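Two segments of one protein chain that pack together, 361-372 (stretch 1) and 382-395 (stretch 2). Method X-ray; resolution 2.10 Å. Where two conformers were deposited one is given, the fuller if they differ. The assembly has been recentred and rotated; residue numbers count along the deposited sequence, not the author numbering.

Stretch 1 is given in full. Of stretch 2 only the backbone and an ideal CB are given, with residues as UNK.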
ATOM      1  N   GLY A 361      -4.260  15.121   1.069  1.00  2.66           N
ATOM      2  CA  GLY A 361      -3.675  14.386  -0.046  1.00  1.54           C
ATOM      3  C   GLY A 361      -4.621  14.359  -1.228  1.00  6.29           C
ATOM      4  O   GLY A 361      -5.754  14.834  -1.113  1.00  1.92           O
ATOM      5  N   ILE A 362      -4.165  13.827  -2.364  1.00  1.55           N
ATOM      6  CA  ILE A 362      -5.060  13.604  -3.499  1.00  3.20           C
ATOM      7  C   ILE A 362      -5.195  12.099  -3.681  1.00  8.12           C
ATOM      8  O   ILE A 362      -4.261  11.340  -3.374  1.00  3.92           O
ATOM      9  CB  ILE A 362      -4.540  14.263  -4.805  1.00  4.41           C
ATOM     10  CG1 ILE A 362      -3.167  13.690  -5.206  1.00  1.39           C
ATOM     11  CG2 ILE A 362      -4.480  15.778  -4.637  1.00  3.74           C
ATOM     12  CD1 ILE A 362      -2.712  14.158  -6.571  1.00  7.08           C
ATOM     13  N   THR A 363      -6.348  11.649  -4.165  1.00  5.61           N
ATOM     14  CA  THR A 363      -6.627  10.213  -4.095  1.00  3.16           C
ATOM     15  C   THR A 363      -6.231   9.434  -5.329  1.00  4.30           C
ATOM     16  O   THR A 363      -6.022   8.216  -5.245  1.00  8.63           O
ATOM     17  CB  THR A 363      -8.111   9.942  -3.827  1.00  7.61           C
ATOM     18  OG1 THR A 363      -8.904  10.738  -4.715  1.00  6.08           O
ATOM     19  CG2 THR A 363      -8.463  10.278  -2.385  1.00  4.26           C
ATOM     20  N   HIS A 364      -6.152  10.109  -6.478  1.00  4.20           N
ATOM     21  CA  HIS A 364      -5.834   9.429  -7.741  1.00  2.60           C
ATOM     22  C   HIS A 364      -4.814  10.246  -8.550  1.00  5.06           C
ATOM     23  O   HIS A 364      -5.163  10.846  -9.570  1.00  1.42           O
ATOM     24  CB  HIS A 364      -7.120   9.218  -8.552  1.00  3.47           C
ATOM     25  CG  HIS A 364      -8.162   8.422  -7.829  1.00  7.95           C
ATOM     26  ND1 HIS A 364      -9.089   8.999  -6.990  1.00  4.96           N
ATOM     27  CD2 HIS A 364      -8.388   7.084  -7.775  1.00  7.49           C
ATOM     28  CE1 HIS A 364      -9.868   8.058  -6.481  1.00  8.30           C
ATOM     29  NE2 HIS A 364      -9.454   6.885  -6.931  1.00  5.41           N
ATOM     30  N   PRO A 365      -3.546  10.278  -8.099  1.00  3.08           N
ATOM     31  CA  PRO A 365      -2.539  11.075  -8.826  1.00  3.02           C
ATOM     32  C   PRO A 365      -2.381  10.600 -10.266  1.00  9.37           C
ATOM     33  O   PRO A 365      -2.446   9.380 -10.525  1.00  4.35           O
ATOM     34  CB  PRO A 365      -1.237  10.804  -8.051  1.00  4.21           C
ATOM     35  CG  PRO A 365      -1.489   9.507  -7.284  1.00  3.66           C
ATOM     36  CD  PRO A 365      -2.969   9.550  -6.953  1.00  5.29           C
ATOM     37  N   THR A 366      -2.198  11.546 -11.184  1.00  4.16           N
ATOM     38  CA  THR A 366      -2.015  11.206 -12.587  1.00  5.58           C
ATOM     39  C   THR A 366      -0.549  11.145 -12.954  1.00  6.42           C
ATOM     40  O   THR A 366      -0.221  10.637 -14.019  1.00  5.97           O
ATOM     41  CB  THR A 366      -2.769  12.163 -13.557  1.00  3.73           C
ATOM     42  OG1 THR A 366      -2.227  13.486 -13.463  1.00  7.64           O
ATOM     43  CG2 THR A 366      -4.234  12.202 -13.215  1.00  5.04           C
ATOM     44  N   SER A 367       0.334  11.657 -12.087  1.00  5.58           N
ATOM     45  CA  SER A 367       1.776  11.490 -12.302  1.00 12.22           C
ATOM     46  C   SER A 367       2.156  10.006 -12.309  1.00 14.65           C
ATOM     47  O   SER A 367       1.471   9.168 -11.705  1.00  7.32           O
ATOM     48  CB  SER A 367       2.595  12.225 -11.230  1.00  8.97           C
ATOM     49  OG  SER A 367       2.233  13.597 -11.170  1.00  9.76           O
ATOM     50  N   ARG A 368       3.243   9.686 -13.006  1.00  5.53           N
ATOM     51  CA  ARG A 368       3.688   8.302 -13.141  1.00  6.16           C
ATOM     52  C   ARG A 368       5.207   8.273 -13.131  1.00  7.44           C
ATOM     53  O   ARG A 368       5.849   9.057 -13.841  1.00  3.23           O
ATOM     54  CB  ARG A 368       3.164   7.688 -14.441  1.00  4.08           C
ATOM     55  CG  ARG A 368       1.652   7.477 -14.490  1.00  4.18           C
ATOM     56  CD  ARG A 368       1.217   6.401 -13.483  1.00  3.09           C
ATOM     57  NE  ARG A 368      -0.204   6.073 -13.610  1.00  6.85           N
ATOM     58  CZ  ARG A 368      -1.195   6.801 -13.098  1.00  7.29           C
ATOM     59  NH1 ARG A 368      -0.938   7.915 -12.411  1.00  4.11           N
ATOM     60  NH2 ARG A 368      -2.455   6.409 -13.263  1.00  6.45           N
ATOM     61  N   GLY A 369       5.782   7.398 -12.311  1.00  2.23           N
ATOM     62  CA  GLY A 369       7.223   7.347 -12.205  1.00  3.91           C
ATOM     63  C   GLY A 369       7.806   6.025 -12.650  1.00  4.34           C
ATOM     64  O   GLY A 369       7.193   5.292 -13.443  1.00  2.45           O
ATOM     65  N   SER A 370       8.997   5.705 -12.146  1.00  2.67           N
ATOM     66  CA  SER A 370       9.650   4.468 -12.585  1.00 10.47           C
ATOM     67  C   SER A 370      10.625   3.972 -11.542  1.00  7.00           C
ATOM     68  O   SER A 370      11.101   4.756 -10.710  1.00  2.77           O
ATOM     69  CB  SER A 370      10.390   4.687 -13.903  1.00  4.94           C
ATOM     70  OG  SER A 370      11.503   5.563 -13.726  1.00 10.72           O
ATOM     71  N   VAL A 371      10.883   2.665 -11.571  1.00  5.97           N
ATOM     72  CA  VAL A 371      11.961   2.052 -10.788  1.00  3.78           C
ATOM     73  C   VAL A 371      12.859   1.309 -11.772  1.00  3.89           C
ATOM     74  O   VAL A 371      12.362   0.581 -12.644  1.00  3.69           O
ATOM     75  CB  VAL A 371      11.433   1.019  -9.771  1.00  7.99           C
ATOM     76  CG1 VAL A 371      12.540   0.632  -8.790  1.00  8.56           C
ATOM     77  CG2 VAL A 371      10.242   1.564  -9.016  1.00 16.41           C
ATOM     78  N   ARG A 372      14.172   1.504 -11.639  1.00  8.05           N
ATOM     79  CA  ARG A 372      15.182   0.866 -12.494  0.55  9.29           C
ATOM     80  C   ARG A 372      16.256   0.254 -11.605  1.00 11.79           C
ATOM     81  O   ARG A 372      16.626   0.861 -10.602  1.00  8.06           O
ATOM     82  CB  ARG A 372      15.896   1.913 -13.356  0.55  6.45           C
ATOM     83  CG  ARG A 372      15.123   2.446 -14.534  0.55 10.15           C
ATOM     84  CD  ARG A 372      15.945   3.539 -15.250  0.55 10.73           C
ATOM     85  NE  ARG A 372      15.760   4.867 -14.664  0.55  8.19           N
ATOM     86  CZ  ARG A 372      16.743   5.723 -14.391  0.55  9.47           C
ATOM     87  NH1 ARG A 372      18.009   5.401 -14.630  0.55  9.80           N
ATOM     88  NH2 ARG A 372      16.459   6.904 -13.866  0.55 11.12           N
ATOM     89  N   UNK A 382      18.253   0.590  -5.803  1.00 14.80           N
ATOM     90  CA  UNK A 382      17.301   0.879  -6.861  1.00 12.84           C
ATOM     91  C   UNK A 382      17.266   2.367  -7.143  1.00  9.17           C
ATOM     92  O   UNK A 382      17.466   3.185  -6.239  1.00 10.10           O
ATOM     93  CB  UNK A 382      15.906   0.372  -6.489  1.00 12.84           C
ATOM     94  N   UNK A 383      17.023   2.704  -8.409  1.00  5.36           N
ATOM     95  CA  UNK A 383      16.809   4.086  -8.823  1.00  7.89           C
ATOM     96  C   UNK A 383      15.298   4.318  -8.920  1.00 10.25           C
ATOM     97  O   UNK A 383      14.645   3.835  -9.849  1.00  6.74           O
ATOM     98  CB  UNK A 383      17.505   4.384 -10.153  1.00  7.89           C
ATOM     99  N   UNK A 384      14.759   5.029  -7.931  1.00  7.15           N
ATOM    100  CA  UNK A 384      13.318   5.183  -7.752  1.00  6.60           C
ATOM    101  C   UNK A 384      12.922   6.640  -7.964  1.00  6.71           C
ATOM    102  O   UNK A 384      13.305   7.523  -7.178  1.00  6.35           O
ATOM    103  CB  UNK A 384      12.889   4.707  -6.363  1.00  6.60           C
ATOM    104  N   UNK A 385      12.171   6.894  -9.034  1.00  4.43           N
ATOM    105  CA  UNK A 385      11.683   8.243  -9.306  1.00  9.21           C
ATOM    106  C   UNK A 385      10.169   8.236  -9.325  1.00  9.93           C
ATOM    107  O   UNK A 385       9.582   7.984 -10.367  1.00  6.25           O
ATOM    108  CB  UNK A 385      12.235   8.774 -10.630  1.00  9.21           C
ATOM    109  N   UNK A 386       9.528   8.536  -8.176  1.00  3.33           N
ATOM    110  CA  UNK A 386       8.068   8.518  -8.121  1.00  3.06           C
ATOM    111  C   UNK A 386       7.429   9.638  -8.955  1.00  8.59           C
ATOM    112  O   UNK A 386       6.216   9.581  -9.135  1.00  6.84           O
ATOM    113  CB  UNK A 386       7.607   8.633  -6.667  1.00  3.06           C
ATOM    114  N   UNK A 387       8.215  10.610  -9.435  1.00  3.68           N
ATOM    115  CA  UNK A 387       7.694  11.753 -10.212  1.00  6.33           C
ATOM    116  C   UNK A 387       6.588  12.493  -9.467  1.00 10.00           C
ATOM    117  O   UNK A 387       5.557  12.848 -10.047  1.00  5.52           O
ATOM    118  CB  UNK A 387       7.166  11.276 -11.566  1.00  6.33           C
ATOM    119  N   UNK A 388       6.809  12.733  -8.179  1.00  5.55           N
ATOM    120  CA  UNK A 388       5.781  13.354  -7.349  1.00  6.41           C
ATOM    121  C   UNK A 388       5.403  14.738  -7.886  1.00  9.94           C
ATOM    122  O   UNK A 388       6.276  15.520  -8.291  1.00  7.26           O
ATOM    123  CB  UNK A 388       6.263  13.463  -5.901  1.00  6.41           C
ATOM    124  N   UNK A 389       4.104  15.030  -7.881  1.00  5.47           N
ATOM    125  CA  UNK A 389       3.582  16.345  -8.278  1.00  7.09           C
ATOM    126  C   UNK A 389       4.062  16.843  -9.643  1.00 12.07           C
ATOM    127  O   UNK A 389       4.359  18.032  -9.792  1.00  9.25           O
ATOM    128  CB  UNK A 389       3.967  17.378  -7.217  1.00  7.09           C
ATOM    129  N   UNK A 390       4.129  15.965 -10.640  1.00  6.38           N
ATOM    130  CA  UNK A 390       4.675  16.398 -11.927  1.00 15.21           C
ATOM    131  C   UNK A 390       3.595  16.895 -12.904  1.00 17.39           C
ATOM    132  O   UNK A 390       3.893  17.551 -13.903  1.00 26.06           O
ATOM    133  CB  UNK A 390       5.450  15.244 -12.566  1.00 15.21           C
ATOM    134  N   UNK A 391       2.339  16.587 -12.614  1.00  4.49           N
ATOM    135  CA  UNK A 391       1.264  16.992 -13.498  1.00  9.59           C
ATOM    136  C   UNK A 391       0.557  18.222 -12.945  1.00  7.93           C
ATOM    137  O   UNK A 391       0.572  18.472 -11.729  1.00  6.43           O
ATOM    138  CB  UNK A 391       0.271  15.845 -13.696  1.00  9.59           C
ATOM    139  N   UNK A 392      -0.067  18.996 -13.824  1.00  6.58           N
ATOM    140  CA  UNK A 392      -0.813  20.163 -13.366  1.00  7.86           C
ATOM    141  C   UNK A 392      -2.047  19.782 -12.579  1.00  3.15           C
ATOM    142  O   UNK A 392      -2.448  20.485 -11.635  1.00  6.34           O
ATOM    143  CB  UNK A 392      -1.214  21.035 -14.558  1.00  7.86           C
ATOM    144  N   UNK A 393      -2.646  18.654 -12.960  1.00  7.07           N
ATOM    145  CA  UNK A 393      -3.815  18.121 -12.271  1.00  4.65           C
ATOM    146  C   UNK A 393      -3.472  17.765 -10.820  1.00  7.41           C
ATOM    147  O   UNK A 393      -4.189  18.169  -9.882  1.00 12.24           O
ATOM    148  CB  UNK A 393      -4.353  16.893 -13.008  1.00  4.65           C
ATOM    149  N   UNK A 394      -2.368  17.039 -10.628  1.00  4.93           N
ATOM    150  CA  UNK A 394      -1.927  16.652  -9.275  1.00  6.81           C
ATOM    151  C   UNK A 394      -1.671  17.885  -8.405  1.00  5.47           C
ATOM    152  O   UNK A 394      -1.989  17.896  -7.219  1.00  6.78           O
ATOM    153  CB  UNK A 394      -0.661  15.797  -9.351  1.00  6.81           C
ATOM    154  N   UNK A 395      -1.073  18.918  -8.997  1.00  4.50           N
ATOM    155  CA  UNK A 395      -0.755  20.127  -8.249  0.53  6.44           C
ATOM    156  C   UNK A 395      -2.021  20.915  -7.919  1.00  8.60           C
ATOM    157  O   UNK A 395      -2.171  21.426  -6.804  1.00  8.02           O
ATOM    158  CB  UNK A 395       0.221  21.000  -9.040  0.53  6.44           C
TER

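Position 382 points sideways to stretch 1, its CB 4.1 Å from Val371 CG1. An apolar chain suits it. It is Leu382, whose CD1 lies 4.0 Å from Val371 CG1.

Position 383 pairs with Arg372 in an antiparallel bridge: its N donates to Arg372 O at 2.9 Å, and Arg372 N donates to its O at 3.0 Å. Its CB is on the same face as the Arg372 side chain. A beta-branched or long aliphatic residue would fit, as would an acid. Ile383 CG2 covers one face of the guanidinium, 3.6 Å from Arg372 NH2.

Position 384 opposes Val371 in a non-hydrogen-bonded pair, and both side chains take the other face of the sheet. Valine, isoleucine or leucine would suit. Ile384 CG1 packs 3.9 Å from Val371 CG1.

Position 385 bridges Ser370. Its N donates to Ser370 O, and Ser370 N donates to its O, both at 2.9 Å. Its CB shares a face with the Ser370 hydroxyl, so polar residues suit. It is Asp385. A water links Asp385 OD1 (2.7 Å) to Ser370 OG (2.8 Å), and Asp385 OD2 accepts from the N of 387 at 2.9 Å.

Position 386 points away; phi -68° permits proline among others. It is Pro386.

Position 387 points toward stretch 1, its CB 3.4 Å from Arg368 O. Phi is positive (55°). Glycine and alanine suit; phi favours asparagine, but it would need room beyond the CB. Ala387 fills the small space and starts a type II turn ending at 390.

Positions 388 and 389 point away; positive phi at 389 would favour glycine or asparagine. They are Tyr388 and Leu389.

Position 390 points sideways. Its N donates to Ser367 OG at 3.1 Å, so many residues would serve. Gln390 leads its end away.

Position 391 precedes a helix, its CB 3.4 Å from Thr366 OG1. Serine, threonine, aspartate or asparagine could cap. Thr391 OG1 accepts from the N of 394, a capping bond, and donates to Thr366 OG1 at 2.9 Å, though the place of this OG1 is less sure.

Position 392 points away, with room for a side chain; it is Gly392.

Position 393 starts toward stretch 1. Several residues would do. Arg393 turns its end away.

Position 394 points at the backbone donors of Thr366 and Ser367 and the Ser367 hydroxyl. A short carboxylate, with two acceptor oxygens, suits best; asparagine could meet only part of this. Asp394 OD1 accepts from Thr366 N (2.7 Å); Asp394 OD2 accepts from Ser367 N (3.0 Å) and Ser367 OG (2.5 Å).

Position 395 points away; it is Arg395.

Stretch 2, residues 382-395: LIIDPAYLQTGRDR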
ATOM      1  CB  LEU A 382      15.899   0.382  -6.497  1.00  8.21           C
ATOM      2  CG  LEU A 382      15.691  -1.127  -6.394  1.00 13.97           C
ATOM      3  CD1 LEU A 382      14.305  -1.459  -5.842  1.00 10.98           C
ATOM      4  CD2 LEU A 382      15.919  -1.837  -7.732  1.00  5.38           C
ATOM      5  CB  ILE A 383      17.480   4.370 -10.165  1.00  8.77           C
ATOM      6  CG1 ILE A 383      18.953   3.926 -10.123  1.00  9.41           C
ATOM      7  CG2 ILE A 383      17.335   5.855 -10.547  1.00  5.42           C
ATOM      8  CD1 ILE A 383      19.739   4.314 -11.359  1.00 15.01           C
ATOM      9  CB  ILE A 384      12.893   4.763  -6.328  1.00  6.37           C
ATOM     10  CG1 ILE A 384      13.238   3.296  -6.071  1.00  6.83           C
ATOM     11  CG2 ILE A 384      11.397   5.024  -6.099  1.00  5.02           C
ATOM     12  CD1 ILE A 384      13.338   2.950  -4.579  1.00  6.24           C
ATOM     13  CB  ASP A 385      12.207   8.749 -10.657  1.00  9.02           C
ATOM     14  CG  ASP A 385      11.569  10.074 -11.078  1.00 18.15           C
ATOM     15  OD1 ASP A 385      11.574  10.390 -12.289  1.00 18.80           O
ATOM     16  OD2 ASP A 385      11.054  10.802 -10.198  1.00  9.82           O
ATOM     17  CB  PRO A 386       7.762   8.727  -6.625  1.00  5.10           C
ATOM     18  CG  PRO A 386       9.014   9.344  -6.053  1.00  6.18           C
ATOM     19  CD  PRO A 386      10.136   8.770  -6.854  1.00  6.34           C
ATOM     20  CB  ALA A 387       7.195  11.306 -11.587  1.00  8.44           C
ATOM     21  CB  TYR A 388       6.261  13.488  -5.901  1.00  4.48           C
ATOM     22  CG  TYR A 388       6.291  12.230  -5.054  1.00  6.58           C
ATOM     23  CD1 TYR A 388       7.323  12.030  -4.144  1.00  4.77           C
ATOM     24  CD2 TYR A 388       5.268  11.274  -5.108  1.00  5.67           C
ATOM     25  CE1 TYR A 388       7.365  10.923  -3.328  1.00 11.93           C
ATOM     26  CE2 TYR A 388       5.305  10.136  -4.281  1.00  3.11           C
ATOM     27  CZ  TYR A 388       6.366   9.976  -3.396  1.00  4.03           C
ATOM     28  OH  TYR A 388       6.464   8.886  -2.557  1.00  5.09           O
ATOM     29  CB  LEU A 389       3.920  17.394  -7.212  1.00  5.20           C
ATOM     30  CG  LEU A 389       2.941  17.580  -6.040  1.00 22.22           C
ATOM     31  CD1 LEU A 389       1.989  16.396  -5.870  1.00 17.04           C
ATOM     32  CD2 LEU A 389       3.685  17.883  -4.739  1.00  4.48           C
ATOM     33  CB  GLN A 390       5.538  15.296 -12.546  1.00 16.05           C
ATOM     34  CG  GLN A 390       6.816  15.811 -13.243  1.00 32.77           C
ATOM     35  CD  GLN A 390       7.795  16.499 -12.284  1.00 16.75           C
ATOM     36  OE1 GLN A 390       8.611  15.844 -11.638  1.00 26.47           O
ATOM     37  NE2 GLN A 390       7.711  17.824 -12.192  1.00 39.26           N
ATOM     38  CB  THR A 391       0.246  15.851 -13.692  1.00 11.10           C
ATOM     39  OG1 THR A 391      -0.353  15.505 -12.424  1.00  5.03           O
ATOM     40  CG2 THR A 391       0.939  14.631 -14.294  1.00  7.43           C
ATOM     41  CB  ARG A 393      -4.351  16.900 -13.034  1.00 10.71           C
ATOM     42  CG  ARG A 393      -5.585  16.222 -12.423  1.00 16.89           C
ATOM     43  CD  ARG A 393      -6.773  17.172 -12.367  1.00 14.83           C
ATOM     44  NE  ARG A 393      -8.059  16.486 -12.479  1.00 37.57           N
ATOM     45  CZ  ARG A 393      -9.165  17.070 -12.931  1.00 45.48           C
ATOM     46  NH1 ARG A 393      -9.127  18.344 -13.311  1.00 35.87           N
ATOM     47  NH2 ARG A 393     -10.304  16.392 -13.005  1.00 47.58           N
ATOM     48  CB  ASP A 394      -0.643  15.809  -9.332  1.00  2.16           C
ATOM     49  CG  ASP A 394      -0.887  14.386  -9.805  1.00  9.34           C
ATOM     50  OD1 ASP A 394      -2.049  14.051 -10.131  1.00  2.86           O
ATOM     51  OD2 ASP A 394       0.090  13.600  -9.870  1.00  3.57           O
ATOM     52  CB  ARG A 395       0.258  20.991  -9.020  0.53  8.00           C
ATOM     53  CG  ARG A 395       1.665  20.373  -9.088  0.53  8.99           C
ATOM     54  CD  ARG A 395       2.636  21.188  -9.960  0.53 10.79           C
ATOM     55  NE  ARG A 395       2.677  22.602  -9.584  0.53 10.39           N
ATOM     56  CZ  ARG A 395       3.774  23.353  -9.591  0.53 10.58           C
ATOM     57  NH1 ARG A 395       4.942  22.831  -9.945  0.53 15.62           N
ATOM     58  NH2 ARG A 395       3.704  24.626  -9.239  0.53  6.59           N
TER
HETATM   59  O   HOH W   1      -4.943  13.764  -9.498  1.00 16.07           O
HETATM   60  O   HOH W   2      13.818   5.206 -12.132  1.00  4.08           O
HETATM   61  O   HOH W   3      10.827   8.244 -13.836  1.00 12.82           O
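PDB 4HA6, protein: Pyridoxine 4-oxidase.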